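Cellulose hydrolase (Bacillus licheniformis, PDB 4YZT) hydrolyses internal beta-1,4-glucosidic bonds of cellulose as a three-module family 5 endoglucanase, seen here with cellotetraose bound. Local coordinates at residues His281-His295 with Ile326-Lys340. Numbering follows the deposited sequence.
Sequences HSKWLYHDTFVRLAH and IVIQAGRGVPNAIIK
The imidazole of His281 carries Lys340 CD over one face, displaced toward the rim and 3.7 Å from the ring centroid, while Ile339 O sits at its edge, in the ring plane, accepting from His281 ND1 at 3.0 Å. At the other end of the helix, Gly333 CA lies over the centre of one face of the His295 ring, 3.5 Å from the centroid. Between these two CH-pi contacts pack the last two helices of the TIM barrel, 280-296 and 321-330; their segments 281-295 and 326-330 run nearly parallel, 21° apart, and the chain then doubles back along helix 280-296 into strand 338-347 of the X2 carbohydrate-binding module. A Schellman motif with Gly333 as its C' residue ends helix 321-330. Val291 CG1 presses against Ala330 CB, and Trp284 CB against Ile326 CD1; the Trp284 indole N-H bonds to Asp320. His281 reaches the module strand because chi1 (172°) turns CG away from the backbone N, and a water links its NE2 to Lys340 NZ. Replacing His281 by alanine would probably leave Ile339 O without this donor and the Lys340 chain without the ring it lies on. Midway, Asp288 shares its carboxylate between two partners: OD2 takes the Arg292 NE salt bridge on its syn side, well out of the carboxylate plane, whereas Asn336 ND2 meets Asp288 OD1 from the anti side at 2.8 Å, the amide and carboxylate planes 75° apart.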
loop_
_atom_site.group_PDB
_atom_site.type_symbol
_atom_site.label_atom_id
_atom_site.label_comp_id
_atom_site.label_asym_id
_atom_site.label_seq_id
_atom_site.Cartn_x
_atom_site.Cartn_y
_atom_site.Cartn_z
ATOM N N HIS A 281 6.874 -8.636 10.050
ATOM C CA HIS A 281 5.836 -9.502 10.594
ATOM C C HIS A 281 4.471 -8.829 10.515
ATOM O O HIS A 281 3.503 -9.417 10.058
ATOM C CB HIS A 281 6.135 -9.884 12.040
ATOM C CG HIS A 281 5.009 -10.621 12.688
ATOM N ND1 HIS A 281 4.849 -11.984 12.565
ATOM C CD2 HIS A 281 3.953 -10.179 13.413
ATOM C CE1 HIS A 281 3.759 -12.355 13.213
ATOM N NE2 HIS A 281 3.192 -11.278 13.730
ATOM N N SER A 282 4.394 -7.585 10.966
ATOM C CA SER A 282 3.126 -6.867 10.917
ATOM C C SER A 282 2.652 -6.719 9.484
ATOM O O SER A 282 1.482 -6.936 9.188
ATOM C CB SER A 282 3.250 -5.500 11.572
ATOM O OG SER A 282 3.494 -5.628 12.967
ATOM N N LYS A 283 3.559 -6.340 8.594
ATOM C CA LYS A 283 3.182 -6.131 7.199
ATOM C C LYS A 283 2.624 -7.406 6.561
ATOM O O LYS A 283 1.614 -7.368 5.853
ATOM C CB LYS A 283 4.376 -5.622 6.397
ATOM C CG LYS A 283 4.018 -5.189 4.981
ATOM C CD LYS A 283 5.227 -5.312 4.053
ATOM C CE LYS A 283 6.324 -4.325 4.375
ATOM N NZ LYS A 283 7.563 -4.641 3.567
ATOM N N TRP A 284 3.280 -8.536 6.822
ATOM C CA TRP A 284 2.838 -9.809 6.255
ATOM C C TRP A 284 1.479 -10.202 6.828
ATOM O O TRP A 284 0.557 -10.558 6.089
ATOM C CB TRP A 284 3.878 -10.909 6.512
ATOM C CG TRP A 284 5.200 -10.662 5.811
ATOM C CD1 TRP A 284 5.480 -9.666 4.922
ATOM C CD2 TRP A 284 6.407 -11.427 5.953
ATOM N NE1 TRP A 284 6.785 -9.766 4.497
ATOM C CE2 TRP A 284 7.380 -10.831 5.121
ATOM C CE3 TRP A 284 6.761 -12.558 6.701
ATOM C CZ2 TRP A 284 8.686 -11.332 5.012
ATOM C CZ3 TRP A 284 8.073 -13.053 6.597
ATOM C CH2 TRP A 284 9.012 -12.437 5.764
ATOM N N LEU A 285 1.353 -10.118 8.151
ATOM C CA LEU A 285 0.086 -10.402 8.830
ATOM C C LEU A 285 -1.068 -9.499 8.354
ATOM O O LEU A 285 -2.197 -9.955 8.185
ATOM C CB LEU A 285 0.266 -10.263 10.344
ATOM C CG LEU A 285 -0.941 -10.638 11.212
ATOM C CD1 LEU A 285 -1.292 -12.122 11.010
ATOM C CD2 LEU A 285 -0.654 -10.356 12.669
ATOM N N TYR A 286 -0.787 -8.216 8.177
ATOM C CA TYR A 286 -1.793 -7.270 7.703
ATOM C C TYR A 286 -2.297 -7.661 6.311
ATOM O O TYR A 286 -3.510 -7.737 6.063
ATOM C CB TYR A 286 -1.220 -5.846 7.690
ATOM C CG TYR A 286 -2.229 -4.789 7.294
ATOM C CD1 TYR A 286 -2.417 -4.444 5.961
ATOM C CD2 TYR A 286 -3.016 -4.151 8.252
ATOM C CE1 TYR A 286 -3.351 -3.489 5.594
ATOM C CE2 TYR A 286 -3.934 -3.193 7.886
ATOM C CZ TYR A 286 -4.105 -2.876 6.565
ATOM O OH TYR A 286 -5.032 -1.922 6.197
ATOM N N HIS A 287 -1.372 -7.932 5.398
ATOM C CA HIS A 287 -1.786 -8.246 4.036
ATOM C C HIS A 287 -2.536 -9.580 3.970
ATOM O O HIS A 287 -3.587 -9.670 3.330
ATOM C CB HIS A 287 -0.583 -8.244 3.097
ATOM C CG HIS A 287 -0.136 -6.869 2.705
ATOM N ND1 HIS A 287 0.656 -6.083 3.513
ATOM C CD2 HIS A 287 -0.383 -6.132 1.591
ATOM C CE1 HIS A 287 0.887 -4.926 2.916
ATOM N NE2 HIS A 287 0.265 -4.928 1.749
ATOM N N ASP A 288 -2.031 -10.610 4.643
ATOM C CA ASP A 288 -2.716 -11.897 4.630
ATOM C C ASP A 288 -4.110 -11.791 5.233
ATOM O O ASP A 288 -5.069 -12.348 4.702
ATOM C CB ASP A 288 -1.924 -12.965 5.390
ATOM C CG ASP A 288 -2.647 -14.297 5.414
ATOM O OD1 ASP A 288 -2.665 -14.994 4.372
ATOM O OD2 ASP A 288 -3.219 -14.643 6.469
ATOM N N THR A 289 -4.216 -11.061 6.338
ATOM C CA THR A 289 -5.488 -10.945 7.036
ATOM C C THR A 289 -6.489 -10.180 6.187
ATOM O O THR A 289 -7.622 -10.637 6.004
ATOM C CB THR A 289 -5.331 -10.240 8.400
ATOM O OG1 THR A 289 -4.398 -10.972 9.207
ATOM C CG2 THR A 289 -6.666 -10.159 9.128
ATOM N N PHE A 290 -6.079 -9.024 5.663
ATOM C CA PHE A 290 -7.007 -8.240 4.861
ATOM C C PHE A 290 -7.411 -8.942 3.567
ATOM O O PHE A 290 -8.589 -8.954 3.212
ATOM C CB PHE A 290 -6.451 -6.862 4.509
ATOM C CG PHE A 290 -7.441 -6.025 3.764
ATOM C CD1 PHE A 290 -8.526 -5.473 4.430
ATOM C CD2 PHE A 290 -7.324 -5.833 2.391
ATOM C CE1 PHE A 290 -9.473 -4.734 3.750
ATOM C CE2 PHE A 290 -8.265 -5.085 1.702
ATOM C CZ PHE A 290 -9.337 -4.537 2.379
ATOM N N VAL A 291 -6.455 -9.517 2.850
ATOM C CA VAL A 291 -6.814 -10.129 1.575
ATOM C C VAL A 291 -7.708 -11.356 1.798
ATOM O O VAL A 291 -8.648 -11.581 1.031
ATOM C CB VAL A 291 -5.561 -10.500 0.753
ATOM C CG1 VAL A 291 -5.961 -11.219 -0.560
ATOM C CG2 VAL A 291 -4.784 -9.237 0.441
ATOM N N ARG A 292 -7.438 -12.130 2.850
ATOM C CA ARG A 292 -8.293 -13.280 3.155
ATOM C C ARG A 292 -9.703 -12.829 3.522
ATOM O O ARG A 292 -10.669 -13.485 3.168
ATOM C CB ARG A 292 -7.704 -14.147 4.281
ATOM C CG ARG A 292 -6.491 -14.969 3.841
ATOM C CD ARG A 292 -6.272 -16.224 4.684
ATOM N NE ARG A 292 -5.721 -15.954 6.012
ATOM C CZ ARG A 292 -6.448 -15.857 7.123
ATOM N NH1 ARG A 292 -7.766 -15.994 7.069
ATOM N NH2 ARG A 292 -5.857 -15.614 8.289
ATOM N N LEU A 293 -9.827 -11.709 4.229
ATOM C CA LEU A 293 -11.150 -11.197 4.576
ATOM C C LEU A 293 -11.904 -10.707 3.333
ATOM O O LEU A 293 -13.097 -10.984 3.179
ATOM C CB LEU A 293 -11.049 -10.080 5.614
ATOM C CG LEU A 293 -10.728 -10.524 7.040
ATOM C CD1 LEU A 293 -10.369 -9.307 7.928
ATOM C CD2 LEU A 293 -11.921 -11.290 7.616
ATOM N N ALA A 294 -11.213 -9.994 2.447
ATOM C CA ALA A 294 -11.814 -9.583 1.177
ATOM C C ALA A 294 -12.296 -10.815 0.392
ATOM O O ALA A 294 -13.419 -10.855 -0.113
ATOM C CB ALA A 294 -10.825 -8.774 0.354
ATOM N N HIS A 295 -11.449 -11.834 0.308
ATOM C CA HIS A 295 -11.836 -13.050 -0.396
ATOM C C HIS A 295 -13.058 -13.703 0.257
ATOM O O HIS A 295 -14.003 -14.089 -0.437
ATOM C CB HIS A 295 -10.655 -14.032 -0.454
ATOM C CG HIS A 295 -10.774 -15.050 -1.551
ATOM N ND1 HIS A 295 -11.393 -16.269 -1.371
ATOM C CD2 HIS A 295 -10.369 -15.023 -2.843
ATOM C CE1 HIS A 295 -11.370 -16.946 -2.506
ATOM N NE2 HIS A 295 -10.744 -16.217 -3.414
ATOM N N ILE A 326 2.253 -13.668 -0.565
ATOM C CA ILE A 326 1.111 -13.731 0.328
ATOM C C ILE A 326 -0.143 -13.195 -0.370
ATOM O O ILE A 326 -1.199 -13.815 -0.303
ATOM C CB ILE A 326 1.377 -12.954 1.632
ATOM C CG1 ILE A 326 2.240 -13.807 2.562
ATOM C CG2 ILE A 326 0.078 -12.587 2.330
ATOM C CD1 ILE A 326 2.794 -13.051 3.768
ATOM N N VAL A 327 -0.024 -12.061 -1.056
ATOM C CA VAL A 327 -1.179 -11.471 -1.744
ATOM C C VAL A 327 -1.692 -12.379 -2.867
ATOM O O VAL A 327 -2.893 -12.582 -3.012
ATOM C CB VAL A 327 -0.827 -10.071 -2.313
ATOM C CG1 VAL A 327 -1.880 -9.590 -3.316
ATOM C CG2 VAL A 327 -0.672 -9.059 -1.172
ATOM N N ILE A 328 -0.769 -12.935 -3.638
ATOM C CA ILE A 328 -1.088 -13.869 -4.715
ATOM C C ILE A 328 -1.857 -15.107 -4.228
ATOM O O ILE A 328 -2.850 -15.519 -4.838
ATOM C CB ILE A 328 0.213 -14.309 -5.422
ATOM C CG1 ILE A 328 0.824 -13.101 -6.132
ATOM C CG2 ILE A 328 -0.037 -15.473 -6.393
ATOM C CD1 ILE A 328 -0.131 -12.411 -7.080
ATOM N N GLN A 329 -1.396 -15.695 -3.131
ATOM C CA GLN A 329 -2.043 -16.888 -2.581
ATOM C C GLN A 329 -3.367 -16.530 -1.888
ATOM O O GLN A 329 -4.412 -17.131 -2.154
ATOM C CB GLN A 329 -1.094 -17.591 -1.610
ATOM C CG GLN A 329 0.154 -18.146 -2.290
ATOM C CD GLN A 329 -0.179 -19.241 -3.280
ATOM O OE1 GLN A 329 -1.040 -20.081 -3.023
ATOM N NE2 GLN A 329 0.507 -19.241 -4.425
ATOM N N ALA A 330 -3.324 -15.531 -1.013
ATOM C CA ALA A 330 -4.521 -15.133 -0.291
ATOM C C ALA A 330 -5.618 -14.651 -1.251
ATOM O O ALA A 330 -6.801 -14.880 -1.010
ATOM C CB ALA A 330 -4.192 -14.051 0.730
ATOM N N GLY A 331 -5.221 -14.008 -2.344
ATOM C CA GLY A 331 -6.178 -13.499 -3.311
ATOM C C GLY A 331 -6.847 -14.605 -4.108
ATOM O O GLY A 331 -7.848 -14.354 -4.793
ATOM N N ARG A 332 -6.287 -15.818 -4.033
ATOM C CA ARG A 332 -6.902 -17.013 -4.617
ATOM C C ARG A 332 -7.593 -17.873 -3.560
ATOM O O ARG A 332 -7.983 -19.015 -3.832
ATOM C CB ARG A 332 -5.846 -17.845 -5.353
ATOM C CG ARG A 332 -5.430 -17.250 -6.679
ATOM C CD ARG A 332 -4.183 -17.926 -7.258
ATOM N NE ARG A 332 -3.983 -17.517 -8.646
ATOM C CZ ARG A 332 -3.444 -16.357 -9.021
ATOM N NH1 ARG A 332 -3.038 -15.485 -8.098
ATOM N NH2 ARG A 332 -3.313 -16.066 -10.317
ATOM N N GLY A 333 -7.728 -17.331 -2.353
ATOM C CA GLY A 333 -8.412 -18.027 -1.272
ATOM C C GLY A 333 -7.562 -19.042 -0.526
ATOM O O GLY A 333 -8.092 -19.916 0.151
ATOM N N VAL A 334 -6.245 -18.928 -0.651
ATOM C CA VAL A 334 -5.327 -19.866 -0.002
ATOM C C VAL A 334 -4.661 -19.195 1.199
ATOM O O VAL A 334 -3.942 -18.218 1.049
ATOM C CB VAL A 334 -4.256 -20.366 -0.989
ATOM C CG1 VAL A 334 -3.324 -21.375 -0.325
ATOM C CG2 VAL A 334 -4.925 -20.973 -2.226
ATOM N N PRO A 335 -4.941 -19.688 2.406
ATOM C CA PRO A 335 -4.315 -19.117 3.603
ATOM C C PRO A 335 -2.798 -19.332 3.656
ATOM O O PRO A 335 -2.285 -20.362 3.201
ATOM C CB PRO A 335 -5.003 -19.862 4.744
ATOM C CG PRO A 335 -6.333 -20.272 4.163
ATOM C CD PRO A 335 -6.026 -20.624 2.740
ATOM N N ASN A 336 -2.105 -18.349 4.224
ATOM C CA ASN A 336 -0.657 -18.383 4.374
ATOM C C ASN A 336 -0.253 -18.483 5.835
ATOM O O ASN A 336 -0.797 -17.769 6.688
ATOM C CB ASN A 336 -0.025 -17.125 3.769
ATOM C CG ASN A 336 -0.448 -16.894 2.339
ATOM O OD1 ASN A 336 0.060 -17.538 1.418
ATOM N ND2 ASN A 336 -1.378 -15.961 2.139
ATOM N N ALA A 337 0.712 -19.352 6.119
ATOM C CA ALA A 337 1.284 -19.426 7.453
ATOM C C ALA A 337 2.131 -18.169 7.713
ATOM O O ALA A 337 2.769 -17.634 6.800
ATOM C CB ALA A 337 2.112 -20.699 7.604
ATOM N N ILE A 338 2.118 -17.692 8.954
ATOM C CA ILE A 338 2.881 -16.509 9.327
ATOM C C ILE A 338 3.803 -16.842 10.509
ATOM O O ILE A 338 3.335 -17.325 11.551
ATOM C CB ILE A 338 1.948 -15.325 9.704
ATOM C CG1 ILE A 338 0.926 -15.049 8.592
ATOM C CG2 ILE A 338 2.768 -14.083 10.000
ATOM C CD1 ILE A 338 1.530 -14.496 7.295
ATOM N N ILE A 339 5.110 -16.624 10.335
ATOM C CA ILE A 339 6.076 -16.849 11.413
ATOM C C ILE A 339 6.352 -15.588 12.242
ATOM O O ILE A 339 6.233 -14.462 11.744
ATOM C CB ILE A 339 7.437 -17.376 10.872
ATOM C CG1 ILE A 339 8.149 -16.302 10.047
ATOM C CG2 ILE A 339 7.240 -18.664 10.078
ATOM C CD1 ILE A 339 9.570 -16.683 9.637
ATOM N N LYS A 340 6.713 -15.795 13.510
ATOM C CA LYS A 340 7.132 -14.717 14.414
ATOM C C LYS A 340 8.272 -15.222 15.296
ATOM O O LYS A 340 8.091 -16.172 16.059
ATOM C CB LYS A 340 5.961 -14.240 15.280
ATOM C CG LYS A 340 6.146 -12.865 15.898
ATOM C CD LYS A 340 4.880 -12.390 16.609
ATOM C CE LYS A 340 5.054 -10.970 17.151
ATOM N NZ LYS A 340 3.901 -10.559 17.999
HETATM O O HOH W 1 1.889 -10.141 16.006
#